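Local coordinates for protein pectate lyase (Bacillus, PDB 3VMV) that probably cleaves polygalacturonate, the acidic backbone of pectin, as a secreted polysaccharide lyase of family 1, at residues A[12-17]-A[104-109]; A[30-35]-A[61-66]; A[43-48]-A[77-82]; A[67-72]-A[98-103]; A[122-127]-A[157-162]. All blocks are in the same frame, centred on the assembly; numbering follows the deposited sequence.

Contact 1: A[12-17]-A[104-109]; sequences GGTTGG and NIIIQN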
# COMPACT_ATOMS: atom_id res chain seq x y z
N GLY A 12 -12.54 -1.58 15.30
CA GLY A 12 -11.91 -2.38 16.33
C GLY A 12 -10.39 -2.28 16.49
O GLY A 12 -9.83 -2.77 17.47
N GLY A 13 -9.72 -1.69 15.50
CA GLY A 13 -8.29 -1.45 15.57
C GLY A 13 -7.46 -2.58 14.96
O GLY A 13 -8.01 -3.62 14.54
N THR A 14 -6.16 -2.35 14.91
CA THR A 14 -5.23 -3.35 14.37
C THR A 14 -4.06 -3.57 15.32
O THR A 14 -3.27 -2.64 15.61
CB THR A 14 -4.72 -2.90 12.98
OG1 THR A 14 -5.81 -2.65 12.10
CG2 THR A 14 -3.83 -3.96 12.38
N THR A 15 -3.98 -4.80 15.83
CA THR A 15 -2.92 -5.22 16.72
C THR A 15 -2.10 -6.37 16.15
O THR A 15 -1.09 -6.77 16.72
CB THR A 15 -3.47 -5.69 18.09
OG1 THR A 15 -4.40 -6.76 17.90
CG2 THR A 15 -4.15 -4.53 18.83
N GLY A 16 -2.53 -6.89 15.01
CA GLY A 16 -1.78 -7.97 14.37
C GLY A 16 -1.60 -9.20 15.25
O GLY A 16 -2.57 -9.74 15.84
N GLY A 17 -0.36 -9.66 15.33
CA GLY A 17 -0.02 -10.87 16.06
C GLY A 17 0.38 -10.63 17.49
O GLY A 17 0.89 -11.53 18.14
N ASN A 104 -6.94 -8.18 10.77
CA ASN A 104 -6.05 -7.77 11.85
C ASN A 104 -4.63 -8.25 11.58
O ASN A 104 -4.09 -9.14 12.27
CB ASN A 104 -6.57 -8.26 13.24
CG ASN A 104 -5.75 -7.68 14.38
OD1 ASN A 104 -5.25 -6.56 14.26
ND2 ASN A 104 -5.56 -8.44 15.45
N ILE A 105 -4.03 -7.64 10.56
CA ILE A 105 -2.73 -8.03 10.04
C ILE A 105 -1.79 -6.83 10.02
O ILE A 105 -2.18 -5.75 9.56
CB ILE A 105 -2.85 -8.53 8.60
CG1 ILE A 105 -4.04 -9.51 8.44
CG2 ILE A 105 -1.55 -9.14 8.13
CD1 ILE A 105 -3.86 -10.88 9.15
N ILE A 106 -0.58 -7.00 10.52
CA ILE A 106 0.47 -6.00 10.41
C ILE A 106 1.63 -6.55 9.57
O ILE A 106 2.11 -7.65 9.82
CB ILE A 106 0.98 -5.63 11.81
CG1 ILE A 106 -0.17 -5.04 12.61
CG2 ILE A 106 2.19 -4.65 11.70
CD1 ILE A 106 0.24 -4.60 14.02
N ILE A 107 2.06 -5.80 8.55
CA ILE A 107 3.32 -6.08 7.84
C ILE A 107 4.22 -4.87 8.05
O ILE A 107 3.84 -3.73 7.69
CB ILE A 107 3.06 -6.30 6.36
CG1 ILE A 107 2.04 -7.42 6.16
CG2 ILE A 107 4.37 -6.56 5.58
CD1 ILE A 107 1.58 -7.63 4.78
N GLN A 108 5.36 -5.09 8.68
CA GLN A 108 6.16 -3.97 9.16
C GLN A 108 7.64 -4.26 9.00
O GLN A 108 8.14 -5.39 9.27
CB GLN A 108 5.81 -3.77 10.62
CG GLN A 108 6.47 -2.56 11.25
CD GLN A 108 5.92 -2.30 12.64
OE1 GLN A 108 5.42 -1.19 12.96
NE2 GLN A 108 6.03 -3.29 13.47
N ASN A 109 8.40 -3.22 8.66
CA ASN A 109 9.86 -3.30 8.63
C ASN A 109 10.44 -4.38 7.72
O ASN A 109 11.44 -5.02 8.07
CB ASN A 109 10.44 -3.46 10.04
CG ASN A 109 11.92 -3.10 10.11
OD1 ASN A 109 12.36 -2.09 9.54
ND2 ASN A 109 12.69 -3.94 10.81

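Contact 2: A[30-35]-A[61-66]; sequences QIQQLI and SPQSLI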
# COMPACT_ATOMS: atom_id res chain seq x y z
N GLN A 30 9.43 -21.61 5.88
CA GLN A 30 9.11 -21.47 7.30
C GLN A 30 7.89 -20.59 7.49
O GLN A 30 7.01 -20.91 8.26
CB GLN A 30 10.28 -20.88 8.08
CG GLN A 30 11.41 -21.86 8.28
CD GLN A 30 12.45 -21.33 9.23
OE1 GLN A 30 12.92 -20.23 9.04
NE2 GLN A 30 12.82 -22.11 10.24
N ILE A 31 7.84 -19.46 6.78
CA ILE A 31 6.69 -18.59 6.92
C ILE A 31 5.39 -19.30 6.52
O ILE A 31 4.40 -19.25 7.25
CB ILE A 31 6.83 -17.30 6.06
CG1 ILE A 31 8.05 -16.50 6.54
CG2 ILE A 31 5.61 -16.44 6.21
CD1 ILE A 31 8.33 -15.27 5.67
N GLN A 32 5.40 -19.93 5.35
CA GLN A 32 4.17 -20.58 4.88
C GLN A 32 3.73 -21.72 5.83
O GLN A 32 2.53 -21.89 6.11
CB GLN A 32 4.34 -21.11 3.44
CG GLN A 32 3.00 -21.45 2.76
CD GLN A 32 2.20 -20.18 2.57
OE1 GLN A 32 2.60 -19.32 1.81
NE2 GLN A 32 1.06 -20.07 3.26
N GLN A 33 4.70 -22.49 6.32
CA GLN A 33 4.36 -23.56 7.27
C GLN A 33 3.80 -23.03 8.55
O GLN A 33 2.87 -23.62 9.12
CB GLN A 33 5.58 -24.40 7.55
CG GLN A 33 5.91 -25.23 6.40
CD GLN A 33 7.23 -25.93 6.57
OE1 GLN A 33 7.75 -26.04 7.69
NE2 GLN A 33 7.80 -26.39 5.47
N LEU A 34 4.37 -21.93 9.06
CA LEU A 34 3.83 -21.36 10.28
C LEU A 34 2.36 -20.98 10.10
O LEU A 34 1.51 -21.27 10.96
CB LEU A 34 4.62 -20.13 10.69
CG LEU A 34 6.04 -20.41 11.20
CD1 LEU A 34 6.71 -19.10 11.37
CD2 LEU A 34 5.98 -21.19 12.52
N ILE A 35 2.05 -20.35 8.97
CA ILE A 35 0.69 -19.92 8.68
C ILE A 35 -0.23 -21.13 8.57
O ILE A 35 -1.30 -21.15 9.17
CB ILE A 35 0.66 -19.11 7.38
CG1 ILE A 35 1.38 -17.77 7.61
CG2 ILE A 35 -0.78 -18.96 6.87
CD1 ILE A 35 1.75 -17.04 6.32
N SER A 61 10.75 -20.75 -1.02
CA SER A 61 9.30 -20.70 -0.73
C SER A 61 8.58 -21.75 -1.55
O SER A 61 8.98 -22.04 -2.69
CB SER A 61 8.72 -19.33 -1.09
OG SER A 61 9.43 -18.33 -0.35
N PRO A 62 7.54 -22.33 -0.98
CA PRO A 62 6.87 -23.47 -1.63
C PRO A 62 5.79 -23.06 -2.64
O PRO A 62 5.39 -23.92 -3.44
CB PRO A 62 6.22 -24.20 -0.46
CG PRO A 62 5.91 -23.08 0.53
CD PRO A 62 7.07 -22.12 0.41
N GLN A 63 5.31 -21.82 -2.59
CA GLN A 63 4.37 -21.28 -3.59
C GLN A 63 5.01 -20.04 -4.19
O GLN A 63 6.02 -19.55 -3.68
CB GLN A 63 3.04 -20.87 -2.94
CG GLN A 63 2.33 -22.07 -2.32
CD GLN A 63 1.11 -21.66 -1.52
OE1 GLN A 63 0.26 -20.92 -1.99
NE2 GLN A 63 1.04 -22.15 -0.29
N SER A 64 4.41 -19.51 -5.25
CA SER A 64 5.00 -18.35 -5.95
C SER A 64 4.74 -17.02 -5.24
O SER A 64 5.17 -15.97 -5.71
CB SER A 64 4.46 -18.24 -7.38
OG SER A 64 4.89 -19.35 -8.14
N LEU A 65 4.04 -17.07 -4.11
CA LEU A 65 3.82 -15.91 -3.24
C LEU A 65 3.67 -16.43 -1.82
O LEU A 65 3.57 -17.64 -1.64
CB LEU A 65 2.58 -15.11 -3.67
CG LEU A 65 1.26 -15.84 -3.92
CD1 LEU A 65 0.60 -16.25 -2.59
CD2 LEU A 65 0.32 -14.95 -4.70
N ILE A 66 3.74 -15.55 -0.83
CA ILE A 66 3.52 -15.91 0.56
C ILE A 66 2.04 -15.70 0.81
O ILE A 66 1.54 -14.57 0.76
CB ILE A 66 4.37 -15.00 1.49
CG1 ILE A 66 5.86 -15.19 1.18
CG2 ILE A 66 4.06 -15.33 2.96
CD1 ILE A 66 6.38 -16.62 1.38
O HOH W 1 4.80 -19.75 -0.05

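Contact 3: A[43-48]-A[77-82]; sequences NPDEPL and EIKNIS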
# COMPACT_ATOMS: atom_id res chain seq x y z
N ASN A 43 -6.42 -23.91 17.49
CA ASN A 43 -6.49 -22.50 17.89
C ASN A 43 -5.99 -21.64 16.72
O ASN A 43 -4.95 -20.98 16.82
CB ASN A 43 -5.61 -22.28 19.12
CG ASN A 43 -5.98 -21.03 19.88
OD1 ASN A 43 -6.89 -20.29 19.50
ND2 ASN A 43 -5.29 -20.79 20.99
N PRO A 44 -6.71 -21.68 15.61
CA PRO A 44 -6.24 -21.04 14.38
C PRO A 44 -6.14 -19.52 14.43
O PRO A 44 -5.41 -18.96 13.61
CB PRO A 44 -7.28 -21.46 13.35
CG PRO A 44 -8.53 -21.78 14.18
CD PRO A 44 -8.01 -22.36 15.43
N ASP A 45 -6.82 -18.87 15.36
CA ASP A 45 -6.76 -17.41 15.44
C ASP A 45 -5.82 -16.91 16.53
O ASP A 45 -5.77 -15.70 16.79
CB ASP A 45 -8.16 -16.83 15.72
CG ASP A 45 -9.15 -17.11 14.61
OD1 ASP A 45 -8.75 -17.34 13.45
OD2 ASP A 45 -10.37 -17.06 14.91
N GLU A 46 -5.11 -17.83 17.18
CA GLU A 46 -4.14 -17.43 18.22
C GLU A 46 -3.16 -16.44 17.58
O GLU A 46 -2.53 -16.77 16.58
CB GLU A 46 -3.37 -18.65 18.73
CG GLU A 46 -2.42 -18.25 19.87
CD GLU A 46 -1.52 -19.38 20.30
OE1 GLU A 46 -1.17 -20.24 19.45
OE2 GLU A 46 -1.16 -19.40 21.49
N PRO A 47 -3.00 -15.25 18.16
CA PRO A 47 -2.10 -14.26 17.51
C PRO A 47 -0.68 -14.81 17.32
O PRO A 47 -0.15 -15.51 18.21
CB PRO A 47 -2.09 -13.08 18.50
CG PRO A 47 -3.42 -13.16 19.19
CD PRO A 47 -3.78 -14.66 19.26
N LEU A 48 -0.09 -14.48 16.17
CA LEU A 48 1.21 -14.99 15.78
C LEU A 48 2.03 -13.84 15.20
O LEU A 48 1.59 -13.17 14.28
CB LEU A 48 1.04 -16.09 14.71
CG LEU A 48 2.35 -16.67 14.13
CD1 LEU A 48 3.23 -17.33 15.19
CD2 LEU A 48 2.05 -17.66 12.97
N GLU A 77 -11.86 -16.94 7.24
CA GLU A 77 -10.95 -15.87 7.62
C GLU A 77 -9.63 -16.40 8.16
O GLU A 77 -9.56 -17.51 8.72
CB GLU A 77 -11.63 -14.94 8.63
CG GLU A 77 -12.97 -14.36 8.09
CD GLU A 77 -13.65 -13.34 9.01
OE1 GLU A 77 -13.27 -13.19 10.19
OE2 GLU A 77 -14.57 -12.67 8.53
N ILE A 78 -8.57 -15.62 7.96
CA ILE A 78 -7.34 -15.81 8.69
C ILE A 78 -7.08 -14.53 9.48
O ILE A 78 -7.33 -13.44 8.97
CB ILE A 78 -6.15 -16.18 7.76
CG1 ILE A 78 -4.91 -16.49 8.61
CG2 ILE A 78 -5.90 -15.07 6.68
CD1 ILE A 78 -3.78 -17.07 7.74
N LYS A 79 -6.66 -14.64 10.72
CA LYS A 79 -6.66 -13.48 11.63
C LYS A 79 -5.41 -13.35 12.47
O LYS A 79 -4.76 -14.32 12.77
CB LYS A 79 -7.83 -13.55 12.59
CG LYS A 79 -9.18 -13.74 11.87
CD LYS A 79 -10.34 -13.32 12.76
CE LYS A 79 -10.81 -14.47 13.57
NZ LYS A 79 -11.38 -15.52 12.69
N ASN A 80 -5.12 -12.12 12.89
CA ASN A 80 -4.21 -11.86 14.00
C ASN A 80 -2.75 -12.30 13.72
O ASN A 80 -2.19 -13.15 14.43
CB ASN A 80 -4.72 -12.52 15.30
CG ASN A 80 -6.17 -12.17 15.59
OD1 ASN A 80 -6.67 -11.10 15.27
ND2 ASN A 80 -6.87 -13.13 16.23
N ILE A 81 -2.16 -11.67 12.71
CA ILE A 81 -0.78 -11.95 12.35
C ILE A 81 0.01 -10.68 12.23
O ILE A 81 -0.50 -9.70 11.67
CB ILE A 81 -0.76 -12.65 10.99
CG1 ILE A 81 -1.40 -14.03 11.12
CG2 ILE A 81 0.67 -12.76 10.46
CD1 ILE A 81 -1.49 -14.77 9.79
N SER A 82 1.25 -10.67 12.70
CA SER A 82 2.22 -9.66 12.29
C SER A 82 3.40 -10.35 11.62
O SER A 82 3.86 -11.40 12.11
CB SER A 82 2.76 -8.89 13.49
OG SER A 82 1.75 -8.18 14.17
O HOH W 2 -6.79 -17.42 11.70
O HOH W 3 -10.67 -17.68 11.40

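Contact 4: A[67-72]-A[98-103]; sequences DVKNHR and RLSNAH. With SO4 (sulfate ion), chain B.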
# COMPACT_ATOMS: atom_id res chain seq x y z
N ASP A 67 1.33 -16.80 1.03
CA ASP A 67 -0.12 -16.86 1.00
C ASP A 67 -0.66 -16.72 2.42
O ASP A 67 -0.80 -17.72 3.15
CB ASP A 67 -0.50 -18.22 0.37
CG ASP A 67 -1.86 -18.26 -0.35
OD1 ASP A 67 -2.53 -17.26 -0.53
OD2 ASP A 67 -2.24 -19.38 -0.75
N VAL A 68 -1.00 -15.49 2.80
CA VAL A 68 -1.69 -15.23 4.08
C VAL A 68 -3.18 -15.45 3.89
O VAL A 68 -3.96 -14.54 3.62
CB VAL A 68 -1.36 -13.83 4.65
CG1 VAL A 68 -2.00 -13.66 6.04
CG2 VAL A 68 0.16 -13.64 4.71
N LYS A 69 -3.56 -16.74 3.95
CA LYS A 69 -4.87 -17.23 3.59
C LYS A 69 -5.10 -18.44 4.45
O LYS A 69 -4.18 -19.22 4.72
CB LYS A 69 -4.90 -17.66 2.12
CG LYS A 69 -6.28 -18.02 1.62
CD LYS A 69 -6.23 -18.61 0.21
CE LYS A 69 -5.89 -17.51 -0.81
NZ LYS A 69 -6.20 -18.00 -2.18
N ASN A 70 -6.34 -18.62 4.87
CA ASN A 70 -6.70 -19.79 5.62
C ASN A 70 -6.42 -21.02 4.78
O ASN A 70 -6.62 -21.01 3.56
CB ASN A 70 -8.20 -19.72 5.93
CG ASN A 70 -8.62 -20.78 6.94
OD1 ASN A 70 -8.72 -21.95 6.63
ND2 ASN A 70 -8.85 -20.34 8.17
N HIS A 71 -5.98 -22.10 5.41
CA HIS A 71 -5.81 -23.35 4.67
C HIS A 71 -7.18 -23.83 4.13
O HIS A 71 -7.23 -24.56 3.15
CB HIS A 71 -5.09 -24.41 5.56
CG HIS A 71 -6.02 -25.17 6.43
ND1 HIS A 71 -6.51 -24.66 7.61
CD2 HIS A 71 -6.57 -26.41 6.29
CE1 HIS A 71 -7.33 -25.54 8.15
NE2 HIS A 71 -7.38 -26.60 7.37
N ARG A 72 -8.30 -23.46 4.74
CA ARG A 72 -9.62 -23.92 4.19
C ARG A 72 -10.11 -22.96 3.10
O ARG A 72 -11.32 -22.93 2.76
CB ARG A 72 -10.70 -24.07 5.25
CG ARG A 72 -10.74 -25.42 6.02
CD ARG A 72 -10.29 -26.66 5.22
NE ARG A 72 -11.33 -27.48 4.57
CZ ARG A 72 -11.17 -28.79 4.35
NH1 ARG A 72 -10.07 -29.37 4.81
NH2 ARG A 72 -12.11 -29.54 3.73
N ARG A 98 0.50 -12.06 -0.20
CA ARG A 98 -0.90 -11.85 -0.51
C ARG A 98 -1.73 -12.05 0.74
O ARG A 98 -1.62 -13.08 1.40
CB ARG A 98 -1.42 -12.75 -1.64
CG ARG A 98 -2.89 -12.49 -1.99
CD ARG A 98 -3.32 -13.30 -3.21
NE ARG A 98 -3.24 -14.73 -2.91
CZ ARG A 98 -3.31 -15.70 -3.84
NH1 ARG A 98 -3.27 -16.97 -3.45
NH2 ARG A 98 -3.42 -15.40 -5.13
N LEU A 99 -2.58 -11.08 1.04
CA LEU A 99 -3.53 -11.24 2.14
C LEU A 99 -4.89 -11.52 1.57
O LEU A 99 -5.43 -10.69 0.83
CB LEU A 99 -3.56 -9.97 2.99
CG LEU A 99 -2.24 -9.39 3.56
CD1 LEU A 99 -2.60 -8.22 4.52
CD2 LEU A 99 -1.34 -10.37 4.21
N SER A 100 -5.49 -12.65 1.93
CA SER A 100 -6.79 -13.03 1.37
C SER A 100 -7.76 -13.35 2.51
O SER A 100 -7.49 -14.23 3.33
CB SER A 100 -6.60 -14.24 0.45
OG SER A 100 -7.84 -14.82 0.11
N ASN A 101 -8.85 -12.59 2.58
CA ASN A 101 -9.79 -12.65 3.71
C ASN A 101 -9.04 -12.69 5.04
O ASN A 101 -9.29 -13.50 5.93
CB ASN A 101 -10.77 -13.82 3.57
CG ASN A 101 -12.06 -13.58 4.35
OD1 ASN A 101 -12.32 -12.51 4.86
ND2 ASN A 101 -12.91 -14.64 4.41
N ALA A 102 -8.09 -11.76 5.13
CA ALA A 102 -7.18 -11.67 6.24
C ALA A 102 -7.56 -10.49 7.12
O ALA A 102 -7.85 -9.42 6.60
CB ALA A 102 -5.76 -11.52 5.69
N HIS A 103 -7.61 -10.70 8.44
CA HIS A 103 -8.15 -9.71 9.37
C HIS A 103 -7.20 -9.46 10.51
O HIS A 103 -6.72 -10.40 11.11
CB HIS A 103 -9.49 -10.20 9.90
CG HIS A 103 -10.52 -10.29 8.83
ND1 HIS A 103 -10.52 -11.31 7.89
CD2 HIS A 103 -11.50 -9.44 8.47
CE1 HIS A 103 -11.50 -11.10 7.03
NE2 HIS A 103 -12.11 -9.98 7.36
S SO4 B . -2.96 -18.51 -7.00
O1 SO4 B . -1.51 -18.62 -7.04
O2 SO4 B . -3.48 -18.97 -5.73
O3 SO4 B . -3.34 -17.12 -7.23
O4 SO4 B . -3.54 -19.36 -8.03
O HOH W 4 -3.61 -14.99 0.12
O HOH W 5 -8.32 -16.74 4.20

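Contact 5: A[122-127]-A[157-162]; sequences AIEVTD and DMKRNA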
# COMPACT_ATOMS: atom_id res chain seq x y z
N ALA A 122 4.14 -6.66 -4.61
CA ALA A 122 4.84 -6.82 -3.33
C ALA A 122 3.85 -7.16 -2.19
O ALA A 122 4.11 -8.07 -1.41
CB ALA A 122 5.68 -5.57 -2.98
N ILE A 123 2.76 -6.40 -2.07
CA ILE A 123 1.70 -6.80 -1.15
C ILE A 123 0.37 -6.64 -1.85
O ILE A 123 0.00 -5.54 -2.25
CB ILE A 123 1.68 -5.97 0.13
CG1 ILE A 123 3.04 -6.05 0.82
CG2 ILE A 123 0.59 -6.51 1.10
CD1 ILE A 123 3.15 -5.18 2.12
N GLU A 124 -0.36 -7.74 -1.99
CA GLU A 124 -1.72 -7.72 -2.51
C GLU A 124 -2.69 -7.90 -1.37
O GLU A 124 -2.58 -8.90 -0.64
CB GLU A 124 -1.92 -8.82 -3.56
CG GLU A 124 -3.45 -8.96 -3.89
CD GLU A 124 -3.83 -9.65 -5.21
OE1 GLU A 124 -3.74 -9.02 -6.30
OE2 GLU A 124 -4.29 -10.81 -5.17
N VAL A 125 -3.63 -6.98 -1.20
CA VAL A 125 -4.59 -7.08 -0.10
C VAL A 125 -5.97 -7.27 -0.74
O VAL A 125 -6.45 -6.39 -1.43
CB VAL A 125 -4.56 -5.80 0.75
CG1 VAL A 125 -5.53 -5.92 1.90
CG2 VAL A 125 -3.14 -5.47 1.27
N THR A 126 -6.61 -8.42 -0.52
CA THR A 126 -7.74 -8.79 -1.36
C THR A 126 -8.72 -9.68 -0.64
O THR A 126 -8.58 -9.94 0.57
CB THR A 126 -7.22 -9.44 -2.67
OG1 THR A 126 -8.29 -9.55 -3.61
CG2 THR A 126 -6.55 -10.81 -2.43
N ASP A 127 -9.76 -10.10 -1.35
CA ASP A 127 -10.76 -11.03 -0.83
C ASP A 127 -11.28 -10.64 0.55
O ASP A 127 -11.25 -11.46 1.46
CB ASP A 127 -10.22 -12.48 -0.80
CG ASP A 127 -9.70 -12.95 -2.17
OD1 ASP A 127 -10.30 -12.58 -3.20
OD2 ASP A 127 -8.69 -13.67 -2.22
N ASP A 157 -1.23 -3.29 -3.76
CA ASP A 157 -2.52 -3.23 -4.43
C ASP A 157 -3.60 -3.72 -3.51
O ASP A 157 -3.41 -4.70 -2.78
CB ASP A 157 -2.56 -4.11 -5.70
CG ASP A 157 -1.70 -3.58 -6.84
OD1 ASP A 157 -1.27 -2.41 -6.82
OD2 ASP A 157 -1.44 -4.37 -7.80
N MET A 158 -4.75 -3.05 -3.55
CA MET A 158 -5.92 -3.44 -2.75
C MET A 158 -7.09 -3.67 -3.66
O MET A 158 -7.35 -2.86 -4.57
CB MET A 158 -6.23 -2.30 -1.75
CG MET A 158 -4.99 -2.03 -0.85
SD MET A 158 -5.35 -0.55 0.07
CE MET A 158 -3.66 -0.21 0.64
N LYS A 159 -7.79 -4.77 -3.42
CA LYS A 159 -8.86 -5.21 -4.31
C LYS A 159 -9.97 -5.89 -3.53
O LYS A 159 -9.79 -6.31 -2.37
CB LYS A 159 -8.31 -6.28 -5.30
CG LYS A 159 -7.10 -5.83 -6.12
CD LYS A 159 -6.57 -6.98 -7.02
CE LYS A 159 -5.30 -6.56 -7.77
NZ LYS A 159 -4.73 -7.71 -8.56
N ARG A 160 -11.11 -6.06 -4.21
CA ARG A 160 -12.15 -7.00 -3.78
C ARG A 160 -12.55 -6.75 -2.32
O ARG A 160 -12.48 -7.63 -1.46
CB ARG A 160 -11.71 -8.45 -4.02
CG ARG A 160 -11.54 -8.72 -5.54
CD ARG A 160 -11.26 -10.18 -5.81
NE ARG A 160 -11.38 -10.42 -7.25
CZ ARG A 160 -12.50 -10.76 -7.89
NH1 ARG A 160 -13.64 -10.92 -7.23
NH2 ARG A 160 -12.47 -10.93 -9.20
N ASN A 161 -13.01 -5.53 -2.07
CA ASN A 161 -13.64 -5.17 -0.80
C ASN A 161 -12.73 -5.15 0.42
O ASN A 161 -13.23 -5.15 1.54
CB ASN A 161 -14.83 -6.08 -0.55
CG ASN A 161 -15.84 -5.96 -1.64
OD1 ASN A 161 -16.44 -4.90 -1.81
ND2 ASN A 161 -15.98 -7.02 -2.43
N ALA A 162 -11.42 -5.02 0.21
CA ALA A 162 -10.48 -4.77 1.30
C ALA A 162 -10.87 -3.45 1.95
O ALA A 162 -11.22 -2.50 1.25
CB ALA A 162 -9.04 -4.67 0.74

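Contact 1: A[12-17]-A[104-109]
Asn-104, at the corner between two faces of the right-handed parallel beta-helix, holds residues 12-17 through its side-chain amide. Its CG is anti to the backbone N (chi1 -173°), and OD1 takes two consecutive N-H groups. The N of Thr-15 stands 2.7 Å from OD1 of Asn-104, in the carbonyl plane and on a lone pair. The N of Gly-16 bonds to the same OD1 at 2.8 Å but lies 47° above that plane. ND2 of Asn-104 donates to OG1 of Thr-15 over 3.2 Å, close to the amide plane. ND2 also donates to OD1 of Asn-80 in the asparagine stack, so that both branches are gripped and the rotation of the amide is probably fixed. The backbone O of Asn-104 receives a CA-H...O contact from CA of Gly-16 at 3.3 Å. Ile-105 sets off away from the loop, and its O is touched by CG2 of Thr-14 at 3.7 Å. Ile-106 sets off toward it: CG1 lies 3.8 Å from CA of Gly-16, and CD1 packs 3.6 Å from C of Thr-15. A side chain on Gly-16 would run into CG1 of Ile-106. Thr-14 is tied back to Ala-8 through OG1. The loop lies on the side of strand 105-108 that carries Ile-106, whose side chain also touches Ser-82 of strand 78-85 and Trp-133 of strand 132-135.

Contact 2: A[30-35]-A[61-66]
Ile-31 of helix 28-40 meets Ile-66 of strand 66-68 at the N-terminal end of the parallel beta-helix, which this helix caps as in other pectate lyases. The apolar part is a small cluster: CG2 of Ile-31 rests 3.8 Å from CG2 of Ile-66, the two side chains crossing at about a right angle. Ile-35, one turn further on, brings CD1 to 4.4 Å from that CG2 of Ile-66, while Ile-56 of strand 55-57 touches both Ile-31 and Ile-66. Gln-32 packs its aliphatic part against the loop, with CB 3.8 Å from CG of Pro-62, and the side chain of Gln-63 lies across it. On the polar side, the chain of Gln-32 bends at chi2 (66°); OE1 accepts from the backbone N of Asp-67, and NE2 donates to OD1 of Asp-36. A water completes the link, accepting weakly from N of Gln-63 and donating to O of Leu-65 and, at 2.9 Å, to OE1 of Gln-32.

Contact 3: A[43-48]-A[77-82]
The side-chain amide of Asn-80 and the backbone carbonyl of Asp-45 meet in plane: ND2 of Asn-80 donates to O of Asp-45 over 2.9 Å in a nearly straight bond (172°). At the other end of this amide, OD1 accepts from Asn-104, making one step of an asparagine ladder of the kind known from pectate lyases. The second flat group, the carboxylate of Asp-45, has CE of Lys-79 standing above its plane, 3.3 Å from CG of Asp-45. The lysine chain bends at chi3 and chi4, and NZ of Lys-79 reaches OD2 of Asp-45 at 2.9 Å, a salt bridge whose hydrogen bond is weak. Glu-77 is a second, long salt-bridge partner of NZ. OD1 of Asp-45 takes two waters, one bound also to the N of Lys-79, the other to its NZ. An alanine at Asp-45 would probably leave Lys-79 with only the distant Glu-77 carboxylate of this network, and each water short of one partner. Beyond the turn of residues 43-46 the backbones run parallel: N of Leu-48 bonds to O of Asn-80 at 3.0 Å, and N of Ser-82 to O of Leu-48 at 3.0 Å. Strand 78-85 lies between strand 48-52 and the next coil, strands 97-103 and 105-108, while Leu-48 and Ile-81 both pack on Arg-38 of helix 28-40.

Contact 4: A[67-72]-A[98-103]
Asp-67 and Arg-98 both carry CG anti to the backbone N (chi1 -153° and -178°), which sends the two side chains the same way, side by side, from neighbouring coils of the parallel beta-helix. The arginine bends at chi3, and its NH1 donates to OD1 of Asp-67 at 3.0 Å, in the guanidinium plane but from above the carboxylate plane. A water joins NE of Arg-98 to that OD1. A sulfate, probably from the crystallisation liquor, accepts from NH1 of Arg-98 at its O2 (3.0 Å) and from NH2 at its O3 (2.7 Å); NH2 also pairs with Glu-119. NZ of Lys-69 lies 3.4 Å from NH1 of Arg-98, a proximity of like charges that the anions probably ease. An alanine in place of Arg-98 would probably leave Asp-67 and Glu-119 without this shared counter-charge. In the backbone, N of Val-68 bonds to O of Arg-98, and N of Ser-100 to O of Val-68. Side-chain packing is tight, with CB of Val-68 3.5 Å from CD2 of Leu-99.

Contact 5: A[122-127]-A[157-162]
Lys-159 reaches across to Glu-124 of strand 123-126, joining two successive coils of the parallel beta-helix. Its CB lies 3.7 Å from OG1 of Thr-126. Beyond CG the chain is extended throughout, and CD passes OE1 of Glu-124 at 3.6 Å. CE comes to 3.3 Å from the same OE1 of Glu-124, and NZ ends on it at 2.8 Å, a salt bridge in which the oxygen is met nearly head-on along its C-O bond. The two side chains cross at about a right angle, and the arrangement probably offsets the crowding of Glu-124 with Glu-119, whose carboxylate lies close by. The strands themselves are held in parallel register by N of Asp-157 on O of Ile-123, N of Val-125 on O of Asp-157 (2.8 Å) and N of Lys-159 on O of Val-125. Residues 159-162 form a type I' turn. Here Arg-160 lies alongside Thr-126 and Asp-127 with its aliphatic part, CB being 3.6 Å from OG1 of Thr-126. OD2 of Asp-127 bonds to Ser-100, whereas N of Asp-127 is buried here without a hydrogen-bond partner. On the side that carries Val-125 and Met-158 the contacts are apolar, with Ile-165 touching both. CB of Val-125 lies 4.1 Å from CG of Met-158, and CG1 of Val-125 packs 3.9 Å from CB of Ala-162.

In the fold
From the N terminus, residues 12-17 open the longest loop, which contact 1 closes only at 104-109 and which encloses contacts 2, 3 and 4. Within it, helix segment 30-35 and then 43-48 depart before 61-66 returns to the helix, so contacts 2 and 3 cross. Contact 3 also crosses contact 4, because 67-72 leaves before 77-82 arrives and meets 98-103 afterwards; contacts 2 and 4 follow in series. Contact 5 opens after contact 1 has closed. Together they tie the N-terminal loop and capping helix to the first coils, and contacts 4 and 5 continue coil to coil through adjacent strands 97-103 and 123-126.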